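Long-range contact in Gp26 (Listeria phage P40, PDB 4JZ5), which probably cleaves the peptidoglycan of the Listeria cell wall, as the catalytic domain of a phage endolysin of glycosyl hydrolase family 25: residues L40-G54 with L69-L83. Sequence-based numbering, arbitrary orientation. Where two conformers were deposited one is given.
Sequences LKEDVGFVVIRSSNG and LDKVGMPFGLYHYAL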
ATOM      1  N   LEU A  40       2.929 -17.670  -3.189  1.00  6.57           N
ATOM      2  CA  LEU A  40       3.228 -16.378  -3.795  1.00  6.94           C
ATOM      3  C   LEU A  40       4.683 -16.260  -4.247  1.00  6.90           C
ATOM      4  O   LEU A  40       5.029 -15.374  -5.029  1.00  7.84           O
ATOM      5  CB  LEU A  40       2.975 -15.274  -2.791  1.00  6.54           C
ATOM      6  CG  LEU A  40       1.580 -15.198  -2.178  1.00  6.47           C
ATOM      7  CD1 LEU A  40       1.502 -14.050  -1.193  1.00  8.90           C
ATOM      8  CD2 LEU A  40       0.507 -15.035  -3.249  1.00  8.63           C
ATOM      9  N   LYS A  41       5.542 -17.148  -3.760  1.00  7.11           N
ATOM     10  CA  LYS A  41       6.978 -16.961  -3.911  1.00  7.99           C
ATOM     11  C   LYS A  41       7.452 -17.034  -5.348  1.00  9.00           C
ATOM     12  O   LYS A  41       8.386 -16.322  -5.729  1.00 10.29           O
ATOM     13  CB  LYS A  41       7.715 -17.966  -3.040  1.00  8.34           C
ATOM     14  CG  LYS A  41       7.587 -17.643  -1.575  1.00  9.88           C
ATOM     15  CD  LYS A  41       8.564 -16.557  -1.136  1.00 10.66           C
ATOM     16  CE  LYS A  41      10.010 -17.064  -1.065  1.00 11.35           C
ATOM     17  NZ  LYS A  41      10.945 -16.041  -0.531  1.00 11.34           N
ATOM     18  N   GLU A  42       6.816 -17.867  -6.165  1.00  8.47           N
ATOM     19  CA  GLU A  42       7.272 -18.042  -7.533  1.00 11.34           C
ATOM     20  C   GLU A  42       7.175 -16.763  -8.359  1.00  9.33           C
ATOM     21  O   GLU A  42       8.121 -16.413  -9.072  1.00 12.76           O
ATOM     22  CB  GLU A  42       6.481 -19.158  -8.212  1.00 12.32           C
ATOM     23  CG  GLU A  42       6.969 -19.472  -9.612  1.00 17.25           C
ATOM     24  CD  GLU A  42       6.308 -20.696 -10.205  1.00 27.70           C
ATOM     25  OE1 GLU A  42       6.733 -21.117 -11.301  1.00 37.52           O
ATOM     26  OE2 GLU A  42       5.367 -21.234  -9.581  1.00 36.66           O
ATOM     27  N   ASP A  43       6.036 -16.086  -8.291  1.00  8.60           N
ATOM     28  CA  ASP A  43       5.754 -14.987  -9.219  1.00  9.09           C
ATOM     29  C   ASP A  43       5.687 -13.597  -8.601  1.00  7.39           C
ATOM     30  O   ASP A  43       5.766 -12.611  -9.331  1.00  9.32           O
ATOM     31  CB  ASP A  43       4.423 -15.222  -9.948  1.00 13.34           C
ATOM     32  CG  ASP A  43       4.455 -16.421 -10.873  1.00 19.89           C
ATOM     33  OD1 ASP A  43       5.553 -16.803 -11.304  1.00 20.85           O
ATOM     34  OD2 ASP A  43       3.371 -16.959 -11.175  1.00 27.22           O
ATOM     35  N   VAL A  44       5.521 -13.516  -7.290  1.00  6.26           N
ATOM     36  CA  VAL A  44       5.253 -12.238  -6.642  1.00  5.76           C
ATOM     37  C   VAL A  44       6.522 -11.683  -6.037  1.00  5.60           C
ATOM     38  O   VAL A  44       7.196 -12.374  -5.272  1.00  7.30           O
ATOM     39  CB  VAL A  44       4.186 -12.394  -5.553  1.00  5.44           C
ATOM     40  CG1 VAL A  44       3.980 -11.078  -4.809  1.00  5.93           C
ATOM     41  CG2 VAL A  44       2.872 -12.892  -6.150  1.00  6.27           C
ATOM     42  N   GLY A  45       6.863 -10.437  -6.375  1.00  5.74           N
ATOM     43  CA  GLY A  45       8.092  -9.835  -5.887  1.00  5.55           C
ATOM     44  C   GLY A  45       7.998  -9.076  -4.574  1.00  5.03           C
ATOM     45  O   GLY A  45       9.006  -8.850  -3.912  1.00  6.10           O
ATOM     46  N   PHE A  46       6.794  -8.630  -4.230  1.00  4.97           N
ATOM     47  CA  PHE A  46       6.565  -7.815  -3.043  1.00  5.16           C
ATOM     48  C   PHE A  46       5.068  -7.839  -2.751  1.00  4.09           C
ATOM     49  O   PHE A  46       4.253  -7.985  -3.658  1.00  4.50           O
ATOM     50  CB  PHE A  46       7.001  -6.367  -3.314  1.00  4.82           C
ATOM     51  CG  PHE A  46       7.120  -5.502  -2.084  1.00  4.61           C
ATOM     52  CD1 PHE A  46       8.239  -5.602  -1.276  1.00  5.70           C
ATOM     53  CD2 PHE A  46       6.162  -4.571  -1.750  1.00  5.64           C
ATOM     54  CE1 PHE A  46       8.385  -4.807  -0.140  1.00  6.05           C
ATOM     55  CE2 PHE A  46       6.317  -3.767  -0.616  1.00  5.58           C
ATOM     56  CZ  PHE A  46       7.434  -3.882   0.177  1.00  6.03           C
ATOM     57  N   VAL A  47       4.715  -7.690  -1.484  1.00  3.79           N
ATOM     58  CA  VAL A  47       3.323  -7.607  -1.062  1.00  4.61           C
ATOM     59  C   VAL A  47       3.156  -6.410  -0.138  1.00  3.97           C
ATOM     60  O   VAL A  47       3.971  -6.197   0.750  1.00  4.81           O
ATOM     61  CB  VAL A  47       2.874  -8.896  -0.339  1.00  4.68           C
ATOM     62  CG1 VAL A  47       1.430  -8.791   0.149  1.00  5.46           C
ATOM     63  CG2 VAL A  47       3.034 -10.102  -1.253  1.00  5.36           C
ATOM     64  N   VAL A  48       2.101  -5.628  -0.342  1.00  3.63           N
ATOM     65  CA  VAL A  48       1.726  -4.577   0.591  1.00  3.75           C
ATOM     66  C   VAL A  48       0.466  -5.022   1.329  1.00  3.85           C
ATOM     67  O   VAL A  48      -0.500  -5.437   0.703  1.00  5.28           O
ATOM     68  CB  VAL A  48       1.451  -3.234  -0.112  1.00  4.06           C
ATOM     69  CG1 VAL A  48       1.571  -2.096   0.908  1.00  5.00           C
ATOM     70  CG2 VAL A  48       2.416  -3.012  -1.272  1.00  5.66           C
ATOM     71  N   ILE A  49       0.472  -4.952   2.657  1.00  4.06           N
ATOM     72  CA  ILE A  49      -0.672  -5.378   3.440  1.00  4.02           C
ATOM     73  C   ILE A  49      -1.311  -4.200   4.140  1.00  4.04           C
ATOM     74  O   ILE A  49      -0.637  -3.259   4.559  1.00  4.34           O
ATOM     75  CB  ILE A  49      -0.326  -6.494   4.453  1.00  5.57           C
ATOM     76  CG1 ILE A  49       0.513  -5.987   5.618  1.00  5.85           C
ATOM     77  CG2 ILE A  49       0.382  -7.632   3.746  1.00  5.78           C
ATOM     78  CD1 ILE A  49       0.917  -7.068   6.594  1.00  7.01           C
ATOM     79  N   ARG A  50      -2.627  -4.240   4.285  0.56  4.25           N
ATOM     80  CA  ARG A  50      -3.351  -3.157   4.948  0.56  3.95           C
ATOM     81  C   ARG A  50      -3.101  -3.180   6.447  0.56  5.46           C
ATOM     82  O   ARG A  50      -3.273  -4.215   7.088  0.56  5.87           O
ATOM     83  CB  ARG A  50      -4.852  -3.252   4.690  0.56  6.97           C
ATOM     84  CG  ARG A  50      -5.600  -1.995   5.133  0.56  6.70           C
ATOM     85  CD  ARG A  50      -7.034  -1.955   4.646  0.56  9.71           C
ATOM     86  NE  ARG A  50      -7.876  -2.869   5.401  0.56  9.13           N
ATOM     87  CZ  ARG A  50      -9.193  -2.963   5.255  0.56 12.75           C
ATOM     88  NH1 ARG A  50      -9.826  -2.199   4.376  0.56 10.17           N
ATOM     89  NH2 ARG A  50      -9.874  -3.825   5.993  0.56 15.03           N
ATOM     90  N   SER A  51      -2.724  -2.030   7.007  1.00  4.80           N
ATOM     91  CA  SER A  51      -2.461  -1.911   8.428  1.00  5.55           C
ATOM     92  C   SER A  51      -3.697  -1.618   9.260  1.00  5.28           C
ATOM     93  O   SER A  51      -3.845  -2.132  10.368  1.00  5.95           O
ATOM     94  CB  SER A  51      -1.450  -0.795   8.673  1.00  6.15           C
ATOM     95  OG  SER A  51      -1.912   0.467   8.216  1.00  6.11           O
ATOM     96  N   SER A  52      -4.569  -0.762   8.733  1.00  5.05           N
ATOM     97  CA  SER A  52      -5.540  -0.079   9.558  1.00  5.19           C
ATOM     98  C   SER A  52      -6.493   0.722   8.682  1.00  5.20           C
ATOM     99  O   SER A  52      -6.148   1.113   7.568  1.00  5.65           O
ATOM    100  CB  SER A  52      -4.824   0.851  10.545  1.00  6.23           C
ATOM    101  OG  SER A  52      -3.696   1.483   9.960  1.00  6.17           O
ATOM    102  N   ASN A  53      -7.681   0.952   9.225  1.00  6.14           N
ATOM    103  CA  ASN A  53      -8.699   1.835   8.671  1.00  6.24           C
ATOM    104  C   ASN A  53      -8.884   2.982   9.647  1.00  6.06           C
ATOM    105  O   ASN A  53      -9.490   2.812  10.715  1.00  6.63           O
ATOM    106  CB  ASN A  53     -10.045   1.120   8.552  1.00  8.12           C
ATOM    107  CG  ASN A  53     -10.121   0.167   7.381  1.00 13.50           C
ATOM    108  OD1 ASN A  53      -9.149  -0.058   6.665  1.00 18.66           O
ATOM    109  ND2 ASN A  53     -11.295  -0.403   7.178  1.00 15.13           N
ATOM    110  N   GLY A  54      -8.357   4.150   9.299  1.00  6.11           N
ATOM    111  CA  GLY A  54      -8.403   5.280  10.210  1.00  6.81           C
ATOM    112  C   GLY A  54      -7.850   4.934  11.582  1.00  6.06           C
ATOM    113  O   GLY A  54      -6.890   4.181  11.709  1.00  7.01           O
ATOM    114  N   LEU A  69       3.943 -13.770   5.541  1.00  4.80           N
ATOM    115  CA  LEU A  69       4.934 -13.287   4.602  1.00  5.49           C
ATOM    116  C   LEU A  69       6.343 -13.437   5.195  1.00  5.37           C
ATOM    117  O   LEU A  69       7.265 -13.865   4.511  1.00  5.60           O
ATOM    118  CB  LEU A  69       4.615 -11.835   4.245  1.00  5.34           C
ATOM    119  CG  LEU A  69       3.265 -11.665   3.535  1.00  5.05           C
ATOM    120  CD1 LEU A  69       2.788 -10.228   3.573  1.00  6.08           C
ATOM    121  CD2 LEU A  69       3.330 -12.154   2.097  1.00  5.89           C
ATOM    122  N   ASP A  70       6.497 -13.144   6.480  1.00  5.89           N
ATOM    123  CA  ASP A  70       7.784 -13.331   7.137  1.00  5.93           C
ATOM    124  C   ASP A  70       8.216 -14.803   7.102  1.00  6.12           C
ATOM    125  O   ASP A  70       9.389 -15.106   6.865  1.00  6.82           O
ATOM    126  CB  ASP A  70       7.702 -12.833   8.576  1.00  6.99           C
ATOM    127  CG  ASP A  70       9.035 -12.862   9.283  1.00  7.32           C
ATOM    128  OD1 ASP A  70      10.064 -12.457   8.696  1.00  9.35           O
ATOM    129  OD2 ASP A  70       9.052 -13.294  10.438  1.00  9.14           O
ATOM    130  N   LYS A  71       7.281 -15.714   7.339  1.00  6.55           N
ATOM    131  CA  LYS A  71       7.550 -17.149   7.349  1.00  7.15           C
ATOM    132  C   LYS A  71       8.327 -17.583   6.116  1.00  6.51           C
ATOM    133  O   LYS A  71       9.301 -18.330   6.204  1.00  6.80           O
ATOM    134  CB  LYS A  71       6.189 -17.892   7.413  1.00 11.47           C
ATOM    135  CG  LYS A  71       6.197 -19.399   7.115  1.00 11.71           C
ATOM    136  CD  LYS A  71       4.783 -20.030   7.214  1.00 12.85           C
ATOM    137  CE  LYS A  71       3.845 -19.614   6.080  1.00 13.21           C
ATOM    138  NZ  LYS A  71       2.522 -20.292   6.181  1.00 22.38           N
ATOM    139  N   VAL A  72       7.861 -17.128   4.955  1.00  6.24           N
ATOM    140  CA  VAL A  72       8.380 -17.561   3.664  1.00  6.45           C
ATOM    141  C   VAL A  72       9.406 -16.597   3.091  1.00  6.17           C
ATOM    142  O   VAL A  72       9.925 -16.834   1.998  1.00  7.96           O
ATOM    143  CB  VAL A  72       7.250 -17.777   2.625  1.00  5.98           C
ATOM    144  CG1 VAL A  72       6.263 -18.812   3.135  1.00  8.28           C
ATOM    145  CG2 VAL A  72       6.536 -16.480   2.282  1.00  6.60           C
ATOM    146  N   GLY A  73       9.731 -15.528   3.817  1.00  6.08           N
ATOM    147  CA  GLY A  73      10.708 -14.564   3.347  1.00  7.41           C
ATOM    148  C   GLY A  73      10.217 -13.686   2.206  1.00  7.06           C
ATOM    149  O   GLY A  73      11.024 -13.232   1.398  1.00  8.91           O
ATOM    150  N   MET A  74       8.914 -13.430   2.129  1.00  5.56           N
ATOM    151  CA  MET A  74       8.401 -12.495   1.126  1.00  5.14           C
ATOM    152  C   MET A  74       8.569 -11.077   1.637  1.00  5.08           C
ATOM    153  O   MET A  74       8.014 -10.742   2.678  1.00  5.29           O
ATOM    154  CB  MET A  74       6.930 -12.762   0.855  1.00  5.86           C
ATOM    155  CG  MET A  74       6.291 -11.749  -0.076  1.00  6.15           C
ATOM    156  SD  MET A  74       6.873 -11.772  -1.778  1.00  6.14           S
ATOM    157  CE  MET A  74       6.129 -13.318  -2.334  1.00 10.04           C
ATOM    158  N   PRO A  75       9.301 -10.228   0.905  1.00  5.27           N
ATOM    159  CA  PRO A  75       9.394  -8.834   1.352  1.00  6.16           C
ATOM    160  C   PRO A  75       8.026  -8.166   1.298  1.00  4.61           C
ATOM    161  O   PRO A  75       7.223  -8.437   0.409  1.00  4.88           O
ATOM    162  CB  PRO A  75      10.384  -8.205   0.368  1.00  6.64           C
ATOM    163  CG  PRO A  75      10.364  -9.080  -0.819  1.00 11.76           C
ATOM    164  CD  PRO A  75      10.063 -10.468  -0.333  1.00  5.84           C
ATOM    165  N   PHE A  76       7.754  -7.303   2.269  1.00  4.33           N
ATOM    166  CA  PHE A  76       6.456  -6.682   2.332  1.00  4.33           C
ATOM    167  C   PHE A  76       6.495  -5.313   2.980  1.00  3.96           C
ATOM    168  O   PHE A  76       7.441  -4.921   3.643  1.00  4.83           O
ATOM    169  CB  PHE A  76       5.445  -7.617   3.048  1.00  4.55           C
ATOM    170  CG  PHE A  76       5.561  -7.629   4.548  1.00  5.18           C
ATOM    171  CD1 PHE A  76       6.484  -8.441   5.176  1.00  6.32           C
ATOM    172  CD2 PHE A  76       4.733  -6.830   5.331  1.00  5.10           C
ATOM    173  CE1 PHE A  76       6.598  -8.458   6.555  1.00  8.17           C
ATOM    174  CE2 PHE A  76       4.833  -6.850   6.714  1.00  6.84           C
ATOM    175  CZ  PHE A  76       5.775  -7.669   7.324  1.00  7.50           C
ATOM    176  N   GLY A  77       5.418  -4.588   2.746  1.00  3.96           N
ATOM    177  CA  GLY A  77       5.181  -3.284   3.321  1.00  4.83           C
ATOM    178  C   GLY A  77       3.761  -3.161   3.836  1.00  3.72           C
ATOM    179  O   GLY A  77       2.973  -4.101   3.748  1.00  4.27           O
ATOM    180  N   LEU A  78       3.417  -1.981   4.344  1.00  3.79           N
ATOM    181  CA  LEU A  78       2.097  -1.718   4.929  1.00  4.35           C
ATOM    182  C   LEU A  78       1.447  -0.521   4.274  1.00  3.81           C
ATOM    183  O   LEU A  78       2.146   0.429   3.906  1.00  5.06           O
ATOM    184  CB  LEU A  78       2.190  -1.366   6.414  1.00  5.28           C
ATOM    185  CG  LEU A  78       2.934  -2.337   7.319  1.00  6.53           C
ATOM    186  CD1 LEU A  78       2.898  -1.819   8.746  1.00  8.44           C
ATOM    187  CD2 LEU A  78       2.421  -3.755   7.255  1.00  9.04           C
ATOM    188  N   TYR A  79       0.119  -0.525   4.169  1.00  3.97           N
ATOM    189  CA  TYR A  79      -0.599   0.673   3.768  1.00  3.98           C
ATOM    190  C   TYR A  79      -1.747   0.946   4.727  1.00  4.48           C
ATOM    191  O   TYR A  79      -2.471   0.045   5.143  1.00  4.63           O
ATOM    192  CB  TYR A  79      -1.094   0.591   2.304  1.00  5.00           C
ATOM    193  CG  TYR A  79      -2.313  -0.281   2.053  1.00  4.80           C
ATOM    194  CD1 TYR A  79      -3.599   0.243   2.149  1.00  5.24           C
ATOM    195  CD2 TYR A  79      -2.185  -1.613   1.673  1.00  4.61           C
ATOM    196  CE1 TYR A  79      -4.721  -0.527   1.901  1.00  6.02           C
ATOM    197  CE2 TYR A  79      -3.312  -2.401   1.426  1.00  5.90           C
ATOM    198  CZ  TYR A  79      -4.572  -1.842   1.534  1.00  5.33           C
ATOM    199  OH  TYR A  79      -5.703  -2.591   1.306  1.00  6.62           O
ATOM    200  N   HIS A  80      -1.928   2.227   5.039  1.00  4.33           N
ATOM    201  CA  HIS A  80      -2.980   2.710   5.916  1.00  4.08           C
ATOM    202  C   HIS A  80      -4.101   3.336   5.105  1.00  4.63           C
ATOM    203  O   HIS A  80      -3.839   4.199   4.268  1.00  4.73           O
ATOM    204  CB  HIS A  80      -2.410   3.791   6.835  1.00  4.22           C
ATOM    205  CG  HIS A  80      -3.442   4.416   7.708  1.00  4.44           C
ATOM    206  ND1 HIS A  80      -4.014   5.654   7.501  1.00  6.60           N
ATOM    207  CD2 HIS A  80      -4.027   3.900   8.805  1.00  3.91           C
ATOM    208  CE1 HIS A  80      -4.896   5.874   8.468  1.00  4.12           C
ATOM    209  NE2 HIS A  80      -4.923   4.820   9.261  1.00  7.33           N
ATOM    210  N   TYR A  81      -5.341   2.913   5.352  1.00  4.56           N
ATOM    211  CA  TYR A  81      -6.502   3.486   4.688  1.00  4.90           C
ATOM    212  C   TYR A  81      -6.962   4.707   5.478  1.00  4.41           C
ATOM    213  O   TYR A  81      -7.480   4.594   6.598  1.00  5.55           O
ATOM    214  CB  TYR A  81      -7.641   2.458   4.561  1.00  6.62           C
ATOM    215  CG  TYR A  81      -8.759   2.986   3.698  1.00  7.19           C
ATOM    216  CD1 TYR A  81      -9.739   3.814   4.227  1.00  7.50           C
ATOM    217  CD2 TYR A  81      -8.792   2.725   2.339  1.00  8.94           C
ATOM    218  CE1 TYR A  81     -10.747   4.323   3.434  1.00  8.10           C
ATOM    219  CE2 TYR A  81      -9.811   3.232   1.536  1.00  9.60           C
ATOM    220  CZ  TYR A  81     -10.761   4.046   2.091  1.00  8.30           C
ATOM    221  OH  TYR A  81     -11.763   4.559   1.296  1.00 10.72           O
ATOM    222  N   ALA A  82      -6.741   5.880   4.905  1.00  5.24           N
ATOM    223  CA  ALA A  82      -6.963   7.136   5.610  1.00  5.59           C
ATOM    224  C   ALA A  82      -8.425   7.533   5.745  1.00  5.34           C
ATOM    225  O   ALA A  82      -9.187   7.448   4.780  1.00  6.01           O
ATOM    226  CB  ALA A  82      -6.235   8.243   4.896  1.00  7.55           C
ATOM    227  N   LEU A  83      -8.771   8.019   6.932  1.00  5.37           N
ATOM    228  CA  LEU A  83     -10.100   8.537   7.241  1.00  5.98           C
ATOM    229  C   LEU A  83     -10.000   9.806   8.094  1.00  5.57           C
ATOM    230  O   LEU A  83     -10.935  10.165   8.799  1.00  6.13           O
ATOM    231  CB  LEU A  83     -10.907   7.482   7.992  1.00  5.99           C
ATOM    232  CG  LEU A  83     -11.254   6.257   7.145  1.00  6.45           C
ATOM    233  CD1 LEU A  83     -11.796   5.125   8.003  1.00  8.03           C
ATOM    234  CD2 LEU A  83     -12.238   6.610   6.049  1.00  9.28           C
TER
HETATM  235  O   HOH W   1      10.426 -13.693  -1.962  1.00 14.54           O
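The N-H groups of Val47, Ile49 and Ser51 donate to the carbonyls of Pro75, Gly77 and Tyr79 in a parallel ladder, running from Val47 N to Pro75 O (3.2 Å) through Ile49 N to Gly77 O (2.9 Å) and on to Ser51 N with Tyr79 O, while Gly77 N and Tyr79 N donate back to Val47 O and Ile49 O. At Ser51, whose backbone turns helical, strand 46-53 spends an extra residue, a beta bulge; pairing resumes when Tyr81 donates to Ser52 O and accepts from Gly54 N.

Aliphatic branches fill the face beneath helix 62-72. The side chains of Ile49 and Leu69 run antiparallel to each other, with Ile49 CG2 3.5 Å from Leu69 CD1, while Ile49 CG1 lies tightly alongside Leu78 CD2. Nearer the helix end, Met74 is folded back by two bends (chi2 67°, chi3 71°), bringing its CE 3.7 Å from Leu40 CB and close to Val44; the unbranched, flexible chain of methionine can bend to place its methyl there. Strand 46-53, helix 62-72 and strand 76-81 form a beta-alpha-beta crossover, the repeating element of the parallel part of the barrel in this hydrolase family.

On the other face, rings cover backbone. With CG between its backbone N and carbonyl carbon (chi1 76°), Tyr79 reaches across to strand 46-53, where Arg50 CA sits over the ring face and Arg50 CB is 3.5 Å from Tyr79 CZ; the guanidinium continues to a salt bridge with Asp59. Phe46 turns one face to Phe76 CA, and Gly77, lacking a side chain, leaves room for that ring.

Polar side chains hold the two ends. Lys41 NZ donates to Val72 O (2.8 Å), meeting a carbonyl just before Gly73, whose positive phi belongs to a Schellman motif. Far off, His80 NE2 bonds nearly straight to Gly54 O (3.2 Å), the acceptor in the imidazole plane but the donor above the carbonyl plane.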